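PDB 3O66: glycine betaine/carnitine/choline ABC transporter from Staphylococcus aureus subsp. aureus Mu50, which probably binds glycine betaine, carnitine, choline or a related quaternary ammonium compound as the substrate-binding component of an ABC importer. Local coordinates for residues D103-D108 with E229-H234; N114-M119 with Q215-Y220. One frame throughout, in Å; residues are numbered along the deposited sequence.

How the contacts relate
Followed from the N terminus, the chain completes helix 87-102, forms strand 104-106, an edge strand of one five-stranded mixed sheet, then runs through N114 into strand 116-120 of the second sheet. After building much of that second lobe it returns along 215-220 to strand 222-227 and helix 228-233 of the first sheet's lobe. Contact 2 (114-119 with 215-220) is therefore nested inside the larger loop closed by contact 1 (103-108 with 229-234). Contact 2 pairs the outgoing and returning connections between the lobes, and contact 1 fastens the edge of the first lobe. Their centres lie about 28 Å apart, and they do not touch.

Contact 1. Residues D103-D108 with E229-H234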
loop_
_atom_site.group_PDB
_atom_site.type_symbol
_atom_site.label_atom_id
_atom_site.label_comp_id
_atom_site.label_asym_id
_atom_site.label_seq_id
_atom_site.Cartn_x
_atom_site.Cartn_y
_atom_site.Cartn_z
ATOM N N ASP A 103 -1.528 5.191 -21.851
ATOM C CA ASP A 103 -0.139 5.147 -22.329
ATOM C C ASP A 103 0.856 5.221 -21.156
ATOM O O ASP A 103 1.819 6.025 -21.162
ATOM C CB ASP A 103 0.134 6.277 -23.341
ATOM C CG ASP A 103 1.498 6.144 -24.006
ATOM O OD1 ASP A 103 1.924 4.986 -24.252
ATOM O OD2 ASP A 103 2.124 7.199 -24.295
ATOM N N GLN A 104 0.582 4.406 -20.135
ATOM C CA GLN A 104 1.405 4.374 -18.919
ATOM C C GLN A 104 1.758 2.942 -18.558
ATOM O O GLN A 104 1.004 1.997 -18.835
ATOM C CB GLN A 104 0.691 5.019 -17.738
ATOM C CG GLN A 104 0.442 6.536 -17.896
ATOM C CD GLN A 104 -0.474 7.105 -16.815
ATOM O OE1 GLN A 104 -0.769 6.441 -15.817
ATOM N NE2 GLN A 104 -0.949 8.335 -17.027
ATOM N N THR A 105 2.904 2.802 -17.899
ATOM C CA THR A 105 3.342 1.523 -17.399
ATOM C C THR A 105 3.025 1.464 -15.909
ATOM O O THR A 105 3.567 2.258 -15.097
ATOM C CB THR A 105 4.833 1.322 -17.665
ATOM O OG1 THR A 105 5.038 1.204 -19.082
ATOM C CG2 THR A 105 5.370 0.063 -16.944
ATOM N N PHE A 106 2.141 0.541 -15.553
ATOM C CA PHE A 106 1.883 0.246 -14.137
ATOM C C PHE A 106 2.836 -0.915 -13.831
ATOM O O PHE A 106 2.621 -2.014 -14.326
ATOM C CB PHE A 106 0.384 -0.123 -13.942
ATOM C CG PHE A 106 -0.092 -0.107 -12.506
ATOM C CD1 PHE A 106 -0.998 0.869 -12.076
ATOM C CD2 PHE A 106 0.328 -1.089 -11.599
ATOM C CE1 PHE A 106 -1.464 0.892 -10.751
ATOM C CE2 PHE A 106 -0.146 -1.097 -10.285
ATOM C CZ PHE A 106 -1.046 -0.092 -9.863
ATOM N N PHE A 107 3.896 -0.660 -13.043
ATOM C CA PHE A 107 4.977 -1.659 -12.852
ATOM C C PHE A 107 4.508 -2.865 -12.067
ATOM O O PHE A 107 3.457 -2.826 -11.396
ATOM C CB PHE A 107 6.208 -1.030 -12.191
ATOM C CG PHE A 107 7.010 -0.164 -13.133
ATOM C CD1 PHE A 107 8.173 -0.664 -13.731
ATOM C CD2 PHE A 107 6.579 1.124 -13.448
ATOM C CE1 PHE A 107 8.913 0.121 -14.616
ATOM C CE2 PHE A 107 7.303 1.927 -14.340
ATOM C CZ PHE A 107 8.469 1.430 -14.915
ATOM N N ASP A 108 5.249 -3.959 -12.206
ATOM C CA ASP A 108 5.106 -5.087 -11.281
ATOM C C ASP A 108 5.270 -4.555 -9.848
ATOM O O ASP A 108 5.945 -3.567 -9.633
ATOM C CB ASP A 108 6.137 -6.171 -11.558
ATOM C CG ASP A 108 5.825 -6.990 -12.819
ATOM O OD1 ASP A 108 4.727 -6.867 -13.402
ATOM O OD2 ASP A 108 6.701 -7.771 -13.223
ATOM N N GLU A 229 5.576 8.162 -22.330
ATOM C CA GLU A 229 6.282 9.311 -22.920
ATOM C C GLU A 229 7.647 9.477 -22.223
ATOM O O GLU A 229 8.665 9.621 -22.893
ATOM C CB GLU A 229 5.457 10.605 -22.833
ATOM C CG GLU A 229 6.184 11.840 -23.410
ATOM C CD GLU A 229 5.405 13.160 -23.249
ATOM O OE1 GLU A 229 4.496 13.234 -22.392
ATOM O OE2 GLU A 229 5.721 14.139 -23.976
ATOM N N LEU A 230 7.661 9.430 -20.888
ATOM C CA LEU A 230 8.919 9.556 -20.134
ATOM C C LEU A 230 9.841 8.365 -20.400
ATOM O O LEU A 230 11.076 8.529 -20.606
ATOM C CB LEU A 230 8.653 9.679 -18.616
ATOM C CG LEU A 230 9.901 9.547 -17.733
ATOM C CD1 LEU A 230 10.872 10.723 -17.958
ATOM C CD2 LEU A 230 9.510 9.445 -16.267
ATOM N N LEU A 231 9.259 7.164 -20.384
ATOM C CA LEU A 231 10.029 5.942 -20.607
ATOM C C LEU A 231 10.575 5.861 -22.039
ATOM O O LEU A 231 11.622 5.250 -22.279
ATOM C CB LEU A 231 9.191 4.706 -20.257
ATOM C CG LEU A 231 8.734 4.589 -18.785
ATOM C CD1 LEU A 231 8.095 3.227 -18.569
ATOM C CD2 LEU A 231 9.875 4.790 -17.775
ATOM N N ARG A 232 9.878 6.476 -22.992
ATOM C CA ARG A 232 10.412 6.542 -24.358
ATOM C C ARG A 232 11.563 7.531 -24.484
ATOM O O ARG A 232 12.549 7.271 -25.187
ATOM C CB ARG A 232 9.299 6.815 -25.380
ATOM C CG ARG A 232 8.436 5.580 -25.625
ATOM C CD ARG A 232 7.396 5.769 -26.714
ATOM N NE ARG A 232 6.452 6.834 -26.388
ATOM C CZ ARG A 232 5.244 6.655 -25.855
ATOM N NH1 ARG A 232 4.782 5.444 -25.586
ATOM N NH2 ARG A 232 4.493 7.708 -25.599
ATOM N N GLN A 233 11.447 8.651 -23.781
ATOM C CA GLN A 233 12.495 9.650 -23.754
ATOM C C GLN A 233 13.762 9.148 -23.030
ATOM O O GLN A 233 14.871 9.432 -23.482
ATOM C CB GLN A 233 11.965 10.936 -23.110
ATOM C CG GLN A 233 12.992 12.040 -23.023
ATOM C CD GLN A 233 12.352 13.411 -22.875
ATOM O OE1 GLN A 233 11.447 13.602 -22.057
ATOM N NE2 GLN A 233 12.820 14.370 -23.667
ATOM N N HIS A 234 13.588 8.425 -21.916
ATOM C CA HIS A 234 14.701 7.901 -21.129
ATOM C C HIS A 234 14.507 6.415 -20.808
ATOM O O HIS A 234 14.123 6.083 -19.677
ATOM C CB HIS A 234 14.827 8.670 -19.805
ATOM C CG HIS A 234 15.036 10.136 -19.979
ATOM N ND1 HIS A 234 16.252 10.671 -20.345
ATOM C CD2 HIS A 234 14.189 11.183 -19.836
ATOM C CE1 HIS A 234 16.138 11.986 -20.444
ATOM N NE2 HIS A 234 14.896 12.320 -20.143
HETATM O O HOH W 1 2.601 8.963 -21.962
#
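The backbone leaves helix 87-102 at D103 with positive phi and then extends into strand 104-106, past helix 228-233, so that the CA atoms of D103 and E229 lie 7.7 Å apart. D103 holds CG anti to its backbone N (chi1 -172°), which aims the short carboxylate at the helix. R232 meets it tip to tip, its longer chain bent at chi3. The salt bridge is end-on and bidentate: R232 NH2 reaches D103 OD2 at 2.8 Å, and R232 NH1 reaches D103 OD1 at 3.2 Å. Both bonds are almost straight and use the syn lone pairs, with the two planar groups only 5° apart, a pairing that fixes the rotation of both. Water 1 donates to D103 OD2 and accepts from E229 N, making a second link to the helix.

In the periplasmic-binding-protein fold, to which this family belongs, alpha and beta elements form two lobes; here strand 104-106 ends the sheet of one lobe beside strand 222-227, and the helix directly following 222-227 packs against that edge. L231 suits the inward side of the helix: its CD1 lies 3.7 Å from T105 OG1 and 4.1 Å from F107 CZ. T105 CG2 sits over the centre of the F107 ring, while T105 OG1 hydrogen-bonds N228 OD1, satisfying the hydroxyl beside this apolar group.

Contact 2. Residues N114-M119 with Q215-Y220; sequences NTYAFM and QFFPPY
F217 and Y116 both carry CG anti to the carbonyl carbon (chi1 -58° and -85°), which swings the F217 ring across the start of strand 116-120 and places Y116 CB over one face of it; T115 instead turns OG1 anti to its backbone N (chi1 176°), toward the loop 215-220. The flat F217 ring fits between two groups while its rim still reaches F118. Y116 CB makes a CH-pi contact over one face, 4.0 Å from the centroid and close to the ring normal, and F216 CD2 lies over the centre of the opposite face. The Y116 ring runs on past F217 and meets W151 edge-to-face. The F118 side chain runs across that of F217 at about a right angle, F118 CE2 lying 4.1 Å from F217 CE2.

At the other end, Y220 CD1 lies 3.6 Å from T115 OG1, the two side chains crossing almost perpendicularly. A single direct hydrogen bond joins the segments: N114 N donates to Y220 O at 3.1 Å, coming from above the carbonyl plane. The N114 side chain turns elsewhere, its ND2 bonding E20 OE2. It is about 3 Å from a bound acetate, and the Y220 side chain about 3 Å from triethylene glycol; both, probably from the crystallisation liquor, may mark a pocket.

These segments are neighbouring connections between the lobes, consistent with the hinge of a two-lobed binding protein. Threonine's hydroxyl suits the junction because it serves two partners: T115 OG1 donates to Y116 O along an in-plane lone pair at 2.8 Å and accepts from water 2, which also donates to P218 O. One main-chain bond, one water bridge and aromatic contacts would hold the connections side by side without a continuous hydrogen-bond ladder.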
loop_
_atom_site.group_PDB
_atom_site.type_symbol
_atom_site.label_atom_id
_atom_site.label_comp_id
_atom_site.label_asym_id
_atom_site.label_seq_id
_atom_site.Cartn_x
_atom_site.Cartn_y
_atom_site.Cartn_z
ATOM N N ASN A 114 -1.213 -2.797 0.396
ATOM C CA ASN A 114 -1.758 -1.903 1.407
ATOM C C ASN A 114 -3.277 -1.977 1.320
ATOM O O ASN A 114 -3.905 -1.314 0.473
ATOM C CB ASN A 114 -1.255 -0.472 1.181
ATOM C CG ASN A 114 -1.595 0.454 2.338
ATOM O OD1 ASN A 114 -2.390 0.104 3.222
ATOM N ND2 ASN A 114 -1.003 1.638 2.339
ATOM N N THR A 115 -3.828 -2.868 2.141
ATOM C CA THR A 115 -5.230 -3.198 2.111
ATOM C C THR A 115 -5.827 -3.161 3.517
ATOM O O THR A 115 -5.104 -3.208 4.513
ATOM C CB THR A 115 -5.454 -4.609 1.506
ATOM O OG1 THR A 115 -6.854 -4.932 1.570
ATOM C CG2 THR A 115 -4.627 -5.697 2.265
ATOM N N TYR A 116 -7.152 -3.027 3.590
ATOM C CA TYR A 116 -7.845 -3.331 4.836
ATOM C C TYR A 116 -7.503 -4.791 5.130
ATOM O O TYR A 116 -7.466 -5.625 4.221
ATOM C CB TYR A 116 -9.362 -3.172 4.701
ATOM C CG TYR A 116 -9.923 -1.757 4.913
ATOM C CD1 TYR A 116 -9.134 -0.713 5.413
ATOM C CD2 TYR A 116 -11.257 -1.489 4.630
ATOM C CE1 TYR A 116 -9.665 0.571 5.602
ATOM C CE2 TYR A 116 -11.807 -0.217 4.832
ATOM C CZ TYR A 116 -11.011 0.808 5.321
ATOM O OH TYR A 116 -11.568 2.065 5.492
ATOM N N ALA A 117 -7.243 -5.065 6.409
ATOM C CA ALA A 117 -6.931 -6.392 6.874
ATOM C C ALA A 117 -7.289 -6.479 8.334
ATOM O O ALA A 117 -7.089 -5.523 9.087
ATOM C CB ALA A 117 -5.411 -6.685 6.690
ATOM N N PHE A 118 -7.773 -7.644 8.741
ATOM C CA PHE A 118 -8.057 -7.930 10.132
ATOM C C PHE A 118 -6.772 -8.269 10.823
ATOM O O PHE A 118 -5.923 -8.968 10.266
ATOM C CB PHE A 118 -9.052 -9.088 10.280
ATOM C CG PHE A 118 -10.424 -8.743 9.780
ATOM C CD1 PHE A 118 -11.320 -8.071 10.601
ATOM C CD2 PHE A 118 -10.774 -8.988 8.455
ATOM C CE1 PHE A 118 -12.588 -7.713 10.129
ATOM C CE2 PHE A 118 -12.040 -8.616 7.960
ATOM C CZ PHE A 118 -12.934 -7.973 8.802
HETATM N N MSE A 119 -6.632 -7.785 12.050
HETATM C CA MSE A 119 -5.380 -7.952 12.783
HETATM C C MSE A 119 -5.628 -8.034 14.271
HETATM O O MSE A 119 -6.652 -7.521 14.785
HETATM C CB MSE A 119 -4.352 -6.874 12.441
HETATM C CG MSE A 119 -4.868 -5.449 12.709
HETATM SE SE MSE A 119 -3.635 -4.088 12.052
HETATM C CE MSE A 119 -3.907 -4.412 10.140
ATOM N N GLN A 215 -10.787 -13.943 0.127
ATOM C CA GLN A 215 -10.618 -12.794 -0.781
ATOM C C GLN A 215 -11.852 -11.888 -0.808
ATOM O O GLN A 215 -12.357 -11.524 -1.896
ATOM C CB GLN A 215 -10.245 -13.229 -2.216
ATOM C CG GLN A 215 -8.995 -14.079 -2.297
ATOM C CD GLN A 215 -8.694 -14.600 -3.707
ATOM O OE1 GLN A 215 -9.600 -14.825 -4.537
ATOM N NE2 GLN A 215 -7.411 -14.807 -3.977
ATOM N N PHE A 216 -12.355 -11.561 0.375
ATOM C CA PHE A 216 -13.434 -10.607 0.509
ATOM C C PHE A 216 -12.973 -9.255 -0.015
ATOM O O PHE A 216 -13.756 -8.551 -0.635
ATOM C CB PHE A 216 -13.871 -10.482 1.970
ATOM C CG PHE A 216 -14.887 -9.402 2.201
ATOM C CD1 PHE A 216 -16.203 -9.563 1.779
ATOM C CD2 PHE A 216 -14.519 -8.216 2.815
ATOM C CE1 PHE A 216 -17.155 -8.543 1.969
ATOM C CE2 PHE A 216 -15.452 -7.201 3.019
ATOM C CZ PHE A 216 -16.782 -7.365 2.593
ATOM N N PHE A 217 -11.707 -8.900 0.246
ATOM C CA PHE A 217 -11.142 -7.681 -0.305
ATOM C C PHE A 217 -10.397 -7.925 -1.601
ATOM O O PHE A 217 -9.746 -8.976 -1.772
ATOM C CB PHE A 217 -10.179 -7.012 0.670
ATOM C CG PHE A 217 -10.794 -6.650 2.005
ATOM C CD1 PHE A 217 -11.729 -5.615 2.103
ATOM C CD2 PHE A 217 -10.382 -7.302 3.175
ATOM C CE1 PHE A 217 -12.278 -5.258 3.361
ATOM C CE2 PHE A 217 -10.941 -6.968 4.427
ATOM C CZ PHE A 217 -11.880 -5.939 4.508
ATOM N N PRO A 218 -10.461 -6.952 -2.524
ATOM C CA PRO A 218 -9.704 -7.156 -3.745
ATOM C C PRO A 218 -8.241 -6.813 -3.452
ATOM O O PRO A 218 -7.954 -6.262 -2.387
ATOM C CB PRO A 218 -10.350 -6.167 -4.729
ATOM C CG PRO A 218 -10.886 -5.063 -3.834
ATOM C CD PRO A 218 -11.316 -5.746 -2.574
ATOM N N PRO A 219 -7.322 -7.158 -4.369
ATOM C CA PRO A 219 -5.901 -6.837 -4.139
ATOM C C PRO A 219 -5.633 -5.347 -4.190
ATOM O O PRO A 219 -6.290 -4.606 -4.938
ATOM C CB PRO A 219 -5.166 -7.495 -5.315
ATOM C CG PRO A 219 -6.187 -8.281 -6.056
ATOM C CD PRO A 219 -7.553 -7.923 -5.607
ATOM N N TYR A 220 -4.664 -4.933 -3.394
ATOM C CA TYR A 220 -4.163 -3.584 -3.429
ATOM C C TYR A 220 -2.638 -3.672 -3.447
ATOM O O TYR A 220 -1.934 -3.069 -2.610
ATOM C CB TYR A 220 -4.668 -2.829 -2.189
ATOM C CG TYR A 220 -6.152 -2.560 -2.253
ATOM C CD1 TYR A 220 -7.069 -3.441 -1.667
ATOM C CD2 TYR A 220 -6.634 -1.456 -2.932
ATOM C CE1 TYR A 220 -8.452 -3.189 -1.725
ATOM C CE2 TYR A 220 -8.006 -1.185 -3.004
ATOM C CZ TYR A 220 -8.905 -2.058 -2.404
ATOM O OH TYR A 220 -10.235 -1.799 -2.469
HETATM O O HOH W 2 -6.720 -7.122 -0.260
#